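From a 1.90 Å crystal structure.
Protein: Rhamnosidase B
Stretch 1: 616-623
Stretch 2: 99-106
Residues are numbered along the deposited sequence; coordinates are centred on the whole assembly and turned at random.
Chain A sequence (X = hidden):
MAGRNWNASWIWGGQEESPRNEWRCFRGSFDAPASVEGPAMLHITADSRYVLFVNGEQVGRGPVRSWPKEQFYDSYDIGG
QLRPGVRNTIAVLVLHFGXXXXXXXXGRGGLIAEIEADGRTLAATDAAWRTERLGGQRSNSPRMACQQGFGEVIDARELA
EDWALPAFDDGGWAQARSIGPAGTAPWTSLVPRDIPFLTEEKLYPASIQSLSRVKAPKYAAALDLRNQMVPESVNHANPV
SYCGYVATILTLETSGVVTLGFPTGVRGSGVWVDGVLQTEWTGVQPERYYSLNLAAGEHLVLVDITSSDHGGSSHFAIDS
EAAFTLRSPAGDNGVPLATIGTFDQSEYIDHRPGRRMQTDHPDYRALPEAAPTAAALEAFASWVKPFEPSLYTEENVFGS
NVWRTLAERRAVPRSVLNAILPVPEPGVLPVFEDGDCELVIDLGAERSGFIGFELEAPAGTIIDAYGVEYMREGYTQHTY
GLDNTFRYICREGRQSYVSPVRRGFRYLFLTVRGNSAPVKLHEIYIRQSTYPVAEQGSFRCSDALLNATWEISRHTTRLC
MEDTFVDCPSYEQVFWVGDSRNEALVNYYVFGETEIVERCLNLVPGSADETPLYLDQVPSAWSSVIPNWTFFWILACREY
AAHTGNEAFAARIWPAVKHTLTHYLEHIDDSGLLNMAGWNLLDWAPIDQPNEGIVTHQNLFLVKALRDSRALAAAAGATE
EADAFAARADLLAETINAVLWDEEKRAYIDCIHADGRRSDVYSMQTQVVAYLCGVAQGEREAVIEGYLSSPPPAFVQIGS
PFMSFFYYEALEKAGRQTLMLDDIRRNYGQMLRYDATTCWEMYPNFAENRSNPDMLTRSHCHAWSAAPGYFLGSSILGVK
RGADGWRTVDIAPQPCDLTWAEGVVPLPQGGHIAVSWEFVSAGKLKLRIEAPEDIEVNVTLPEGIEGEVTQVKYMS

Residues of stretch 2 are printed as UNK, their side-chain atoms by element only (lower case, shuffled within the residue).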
ATOM      1  N   ASP A 616      -7.624  11.875   1.381  1.00 22.08           N
ATOM      2  CA  ASP A 616      -8.096  10.573   0.923  1.00 21.68           C
ATOM      3  C   ASP A 616      -7.252   9.393   1.419  1.00 22.34           C
ATOM      4  O   ASP A 616      -7.647   8.237   1.271  1.00 23.07           O
ATOM      5  CB  ASP A 616      -8.225  10.572  -0.610  1.00 21.61           C
ATOM      6  CG  ASP A 616      -7.015  11.174  -1.310  1.00 23.31           C
ATOM      7  OD1 ASP A 616      -7.190  11.702  -2.431  1.00 22.13           O
ATOM      8  OD2 ASP A 616      -5.898  11.109  -0.755  1.00 23.65           O
ATOM      9  N   GLN A 617      -6.090   9.693   1.994  1.00 21.36           N
ATOM     10  CA  GLN A 617      -5.210   8.686   2.588  1.00 22.51           C
ATOM     11  C   GLN A 617      -4.446   9.389   3.712  1.00 23.18           C
ATOM     12  O   GLN A 617      -4.020  10.533   3.554  1.00 24.17           O
ATOM     13  CB  GLN A 617      -4.257   8.047   1.552  1.00 20.59           C
ATOM     14  CG  GLN A 617      -3.882   8.897   0.348  1.00 22.92           C
ATOM     15  CD  GLN A 617      -2.811   9.921   0.659  1.00 23.17           C
ATOM     16  OE1 GLN A 617      -1.688   9.573   1.034  1.00 21.07           O
ATOM     17  NE2 GLN A 617      -3.152  11.194   0.500  1.00 22.12           N
ATOM     18  N   VAL A 618      -4.311   8.717   4.855  1.00 21.99           N
ATOM     19  CA  VAL A 618      -3.649   9.299   6.024  1.00 23.25           C
ATOM     20  C   VAL A 618      -2.927   8.253   6.885  1.00 24.85           C
ATOM     21  O   VAL A 618      -3.179   7.054   6.753  1.00 25.07           O
ATOM     22  CB  VAL A 618      -4.687  10.000   6.940  1.00 23.68           C
ATOM     23  CG1 VAL A 618      -5.448  11.065   6.164  1.00 22.44           C
ATOM     24  CG2 VAL A 618      -5.665   8.960   7.503  1.00 22.52           C
ATOM     25  N   PRO A 619      -1.978   8.690   7.736  1.00 24.77           N
ATOM     26  CA  PRO A 619      -1.508  10.075   7.888  1.00 26.27           C
ATOM     27  C   PRO A 619      -0.499  10.222   6.757  1.00 26.64           C
ATOM     28  O   PRO A 619       0.453   9.443   6.673  1.00 25.27           O
ATOM     29  CB  PRO A 619      -0.865  10.072   9.272  1.00 24.86           C
ATOM     30  CG  PRO A 619      -0.298   8.686   9.363  1.00 26.07           C
ATOM     31  CD  PRO A 619      -1.403   7.824   8.783  1.00 25.60           C
ATOM     32  N   SER A 620      -0.708  11.204   5.883  1.00 25.31           N
ATOM     33  CA  SER A 620       0.159  11.349   4.719  1.00 25.22           C
ATOM     34  C   SER A 620       0.644  12.750   4.373  1.00 26.32           C
ATOM     35  O   SER A 620       0.035  13.753   4.753  1.00 25.85           O
ATOM     36  CB  SER A 620      -0.560  10.764   3.500  1.00 23.72           C
ATOM     37  OG  SER A 620       0.146  11.016   2.301  1.00 24.10           O
ATOM     38  N   ALA A 621       1.745  12.794   3.626  1.00 26.01           N
ATOM     39  CA  ALA A 621       2.333  14.052   3.186  1.00 26.75           C
ATOM     40  C   ALA A 621       1.778  14.431   1.816  1.00 25.80           C
ATOM     41  O   ALA A 621       2.160  15.453   1.249  1.00 26.78           O
ATOM     42  CB  ALA A 621       3.854  13.933   3.129  1.00 25.17           C
ATOM     43  N   TRP A 622       0.894  13.600   1.269  1.00 25.95           N
ATOM     44  CA  TRP A 622       0.281  13.916  -0.019  1.00 24.17           C
ATOM     45  C   TRP A 622      -1.065  14.559   0.288  1.00 25.73           C
ATOM     46  O   TRP A 622      -2.013  13.874   0.671  1.00 23.25           O
ATOM     47  CB  TRP A 622       0.063  12.665  -0.887  1.00 24.00           C
ATOM     48  CG  TRP A 622      -0.654  12.964  -2.201  1.00 24.68           C
ATOM     49  CD1 TRP A 622      -0.760  14.186  -2.820  1.00 23.30           C
ATOM     50  CD2 TRP A 622      -1.318  12.025  -3.066  1.00 23.99           C
ATOM     51  NE1 TRP A 622      -1.441  14.063  -4.008  1.00 23.45           N
ATOM     52  CE2 TRP A 622      -1.795  12.750  -4.186  1.00 24.54           C
ATOM     53  CE3 TRP A 622      -1.554  10.644  -3.006  1.00 23.71           C
ATOM     54  CZ2 TRP A 622      -2.495  12.138  -5.237  1.00 24.69           C
ATOM     55  CZ3 TRP A 622      -2.248  10.032  -4.053  1.00 23.23           C
ATOM     56  CH2 TRP A 622      -2.710  10.782  -5.152  1.00 25.22           C
ATOM     57  N   SER A 623      -1.129  15.878   0.144  1.00 24.70           N
ATOM     58  CA  SER A 623      -2.359  16.612   0.403  1.00 25.95           C
ATOM     59  C   SER A 623      -3.265  16.388  -0.795  1.00 25.76           C
ATOM     60  O   SER A 623      -3.198  17.115  -1.788  1.00 26.40           O
ATOM     61  CB  SER A 623      -2.058  18.104   0.579  1.00 26.84           C
ATOM     62  OG  SER A 623      -3.219  18.817   0.969  1.00 28.29           O
ATOM     63  N   UNK A  99      12.627  11.566   4.201  1.00 26.51           N
ATOM     64  CA  UNK A  99      11.798  11.942   3.059  1.00 25.00           C
ATOM     65  C   UNK A  99      10.351  11.605   3.400  1.00 25.86           C
ATOM     66  O   UNK A  99      10.074  10.536   3.947  1.00 25.62           O
ATOM     67  c   UNK A  99      11.288  11.487   0.632  1.00 25.44           C
ATOM     68  c   UNK A  99      13.652  11.454   1.435  1.00 25.51           C
ATOM     69  c   UNK A  99      12.208  11.149   1.795  1.00 25.47           C
ATOM     70  N   UNK A 100       9.430  12.510   3.092  1.00 23.00           N
ATOM     71  CA  UNK A 100       8.020  12.263   3.382  1.00 24.54           C
ATOM     72  C   UNK A 100       7.419  11.261   2.395  1.00 23.41           C
ATOM     73  O   UNK A 100       7.893  11.135   1.268  1.00 23.20           O
ATOM     74  c   UNK A 100       7.221  13.573   3.312  1.00 25.58           C
ATOM     75  o   UNK A 100       7.622  14.496   4.315  1.00 25.84           O
ATOM     76  N   UNK A 101       6.389  10.533   2.831  1.00 24.38           N
ATOM     77  CA  UNK A 101       5.695   9.588   1.955  1.00 22.24           C
ATOM     78  C   UNK A 101       4.210   9.524   2.333  1.00 22.03           C
ATOM     79  O   UNK A 101       3.723  10.393   3.058  1.00 22.01           O
ATOM     80  o   UNK A 101       5.464   7.617   4.143  1.00 20.90           O
ATOM     81  c   UNK A 101       6.346   8.189   1.978  1.00 19.07           C
ATOM     82  n   UNK A 101       7.569   6.981   3.687  1.00 21.42           N
ATOM     83  c   UNK A 101       6.422   7.577   3.372  1.00 20.16           C
ATOM     84  N   UNK A 102       3.495   8.516   1.842  1.00 22.45           N
ATOM     85  CA  UNK A 102       2.060   8.383   2.109  1.00 22.00           C
ATOM     86  C   UNK A 102       1.688   7.840   3.490  1.00 22.18           C
ATOM     87  O   UNK A 102       0.502   7.699   3.795  1.00 22.29           O
ATOM     88  c   UNK A 102       0.404   7.668  -1.262  1.00 21.67           C
ATOM     89  c   UNK A 102       2.320   9.014  -0.762  1.00 22.32           C
ATOM     90  c   UNK A 102       1.354   8.105  -0.339  1.00 22.43           C
ATOM     91  c   UNK A 102       1.402   9.019  -3.001  1.00 25.43           C
ATOM     92  c   UNK A 102       2.350   9.472  -2.088  1.00 24.37           C
ATOM     93  c   UNK A 102       1.395   7.500   1.044  1.00 21.29           C
ATOM     94  c   UNK A 102       0.422   8.114  -2.585  1.00 24.36           C
ATOM     95  N   UNK A 103       2.678   7.499   4.312  1.00 22.34           N
ATOM     96  CA  UNK A 103       2.395   7.010   5.661  1.00 22.23           C
ATOM     97  C   UNK A 103       3.419   7.499   6.682  1.00 23.56           C
ATOM     98  O   UNK A 103       3.585   6.915   7.756  1.00 22.21           O
ATOM     99  c   UNK A 103       3.368   4.652   5.029  1.00 22.58           C
ATOM    100  c   UNK A 103       5.674   3.873   4.915  1.00 20.04           C
ATOM    101  c   UNK A 103       4.691   4.694   5.480  1.00 21.01           C
ATOM    102  o   UNK A 103       6.291   2.172   3.340  1.00 21.67           O
ATOM    103  c   UNK A 103       3.057   3.771   3.987  1.00 22.49           C
ATOM    104  c   UNK A 103       2.273   5.470   5.702  1.00 21.16           C
ATOM    105  c   UNK A 103       5.335   3.001   3.889  1.00 22.90           C
ATOM    106  c   UNK A 103       4.029   2.947   3.419  1.00 23.59           C
ATOM    107  N   UNK A 104       4.081   8.598   6.338  1.00 23.29           N
ATOM    108  CA  UNK A 104       5.090   9.200   7.195  1.00 22.49           C
ATOM    109  C   UNK A 104       5.361  10.640   6.774  1.00 23.00           C
ATOM    110  O   UNK A 104       5.552  10.922   5.593  1.00 19.53           O
ATOM    111  c   UNK A 104       8.494   9.800   6.931  1.00 24.07           C
ATOM    112  c   UNK A 104       6.395   8.394   7.125  1.00 23.84           C
ATOM    113  o   UNK A 104      10.754  11.241   9.438  1.00 25.99           O
ATOM    114  c   UNK A 104       7.583   9.112   7.733  1.00 22.16           C
ATOM    115  c   UNK A 104       8.826   9.854   9.688  1.00 23.97           C
ATOM    116  c   UNK A 104       9.718  10.536   8.870  1.00 25.46           C
ATOM    117  c   UNK A 104       9.563  10.515   7.491  1.00 22.74           C
ATOM    118  c   UNK A 104       7.766   9.146   9.115  1.00 22.68           C
ATOM    119  N   UNK A 105       5.357  11.551   7.743  1.00 23.24           N
ATOM    120  CA  UNK A 105       5.640  12.956   7.463  1.00 25.28           C
ATOM    121  C   UNK A 105       7.025  13.248   8.027  1.00 25.40           C
ATOM    122  O   UNK A 105       7.281  13.027   9.212  1.00 24.70           O
ATOM    123  c   UNK A 105       2.444  12.610   7.734  1.00 27.98           C
ATOM    124  c   UNK A 105       3.214  13.896   7.427  1.00 27.25           C
ATOM    125  c   UNK A 105       4.591  13.870   8.108  1.00 26.04           C
ATOM    126  c   UNK A 105       2.430  15.099   7.925  1.00 26.94           C
ATOM    127  N   UNK A 106       7.918  13.731   7.171  1.00 25.43           N
ATOM    128  CA  UNK A 106       9.287  14.019   7.581  1.00 25.20           C
ATOM    129  C   UNK A 106       9.395  14.811   8.880  1.00 26.90           C
ATOM    130  O   UNK A 106       8.772  15.864   9.042  1.00 26.47           O
ATOM    131  n   UNK A 106      13.716  15.637   5.955  1.00 25.13           N
ATOM    132  c   UNK A 106      14.616  16.383   5.325  1.00 26.37           C
ATOM    133  c   UNK A 106      11.542  14.799   6.706  1.00 25.52           C
ATOM    134  n   UNK A 106      14.224  17.326   4.476  1.00 26.92           N
ATOM    135  n   UNK A 106      15.910  16.176   5.532  1.00 24.45           N
ATOM    136  c   UNK A 106      10.035  14.774   6.481  1.00 26.05           C
ATOM    137  c   UNK A 106      12.270  15.762   5.789  1.00 24.33           C
TER
HETATM  138  O   HOH W   1      -1.063   5.660   5.263  1.00 24.00           O

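Position 99 carries three side-chain carbons, one bearing the other two. The fork sits directly on CB, and the group is too far from stretch 1 for contact. This is Val99.

Position 100 has one carbon followed by one oxygen. CA-to-CB points toward stretch 1, where its CB lies 3.4 Å from CB of Ala621. A carbon and a terminal oxygen make this Ser100. Its OG accepts a hydrogen bond from the backbone N of position 106 at 3.0 Å, which ties position 100 to position 106.

Position 101 has two carbons, the second carrying one oxygen and one nitrogen. That is a short amide, and CA-to-CB points away from stretch 1. The residue is Asn101. Its OD1 accepts a hydrogen bond from the backbone N of position 103 at 2.8 Å, so the side chain holds the backbone two residues ahead. Its backbone faces stretch 1: N of Ala621 donates to O of Asn101 at 3.2 Å, with an N-H...O angle of 161°.

Position 102 has one carbon and then a ring of six carbons, with no oxygen. One ring carbon approaches CE3 of Trp622 to 3.2 Å, and another lies 3.6 Å from OE1 of Gln617. CB of Trp622 sits over one ring face. A ring without a hydroxyl is Phe102. The two carbons are CE2 and CD2, respectively.

Position 103 has one carbon, a six-carbon ring and one oxygen on the ring. CA-to-CB points away from stretch 1, and the hydroxyl bonds elsewhere in the structure. This is Tyr103. Its CA makes a C-H...O contact with O of Pro619 at 3.3 Å.

Position 104 repeats the ring of six carbons with one oxygen. CA-to-CB also points away, and the side chain makes no contact with stretch 1. This is Tyr104. Its backbone O accepts a hydrogen bond from N of Asn101 at 2.9 Å, which links positions 101 and 104 through their backbones.

Position 105 has four carbons, forked at the second. CA-to-CB runs sideways, but the end comes nearer to stretch 1. One branch carbon lies 3.8 Å from C of Ser620. The fork beyond CB identifies Leu105, and that branch carbon is CD1. CB of Ala621 lies 4.3 Å from CG of Leu105.

Position 106 has three carbons, a nitrogen, then a carbon carrying two more nitrogens. This guanidinium chain is extended and leads away from stretch 1. It is Arg106.

The contact joins two loops with one direct hydrogen bond and a set of packed side chains. Ala621 fits against Ser100 and Leu105, while Phe102 and Trp622 meet obliquely, with planes at 40° and centroids 5.0 Å apart. Gln617 is held by its own stretch: OG of Ser620 donates to OE1 of Gln617 at 2.7 Å. Water 1 adds a bridge, donating to O of Phe102 at 3.0 Å and to O of Val618 at 2.9 Å.

Stretch 2 99-106: VSNFYYLR
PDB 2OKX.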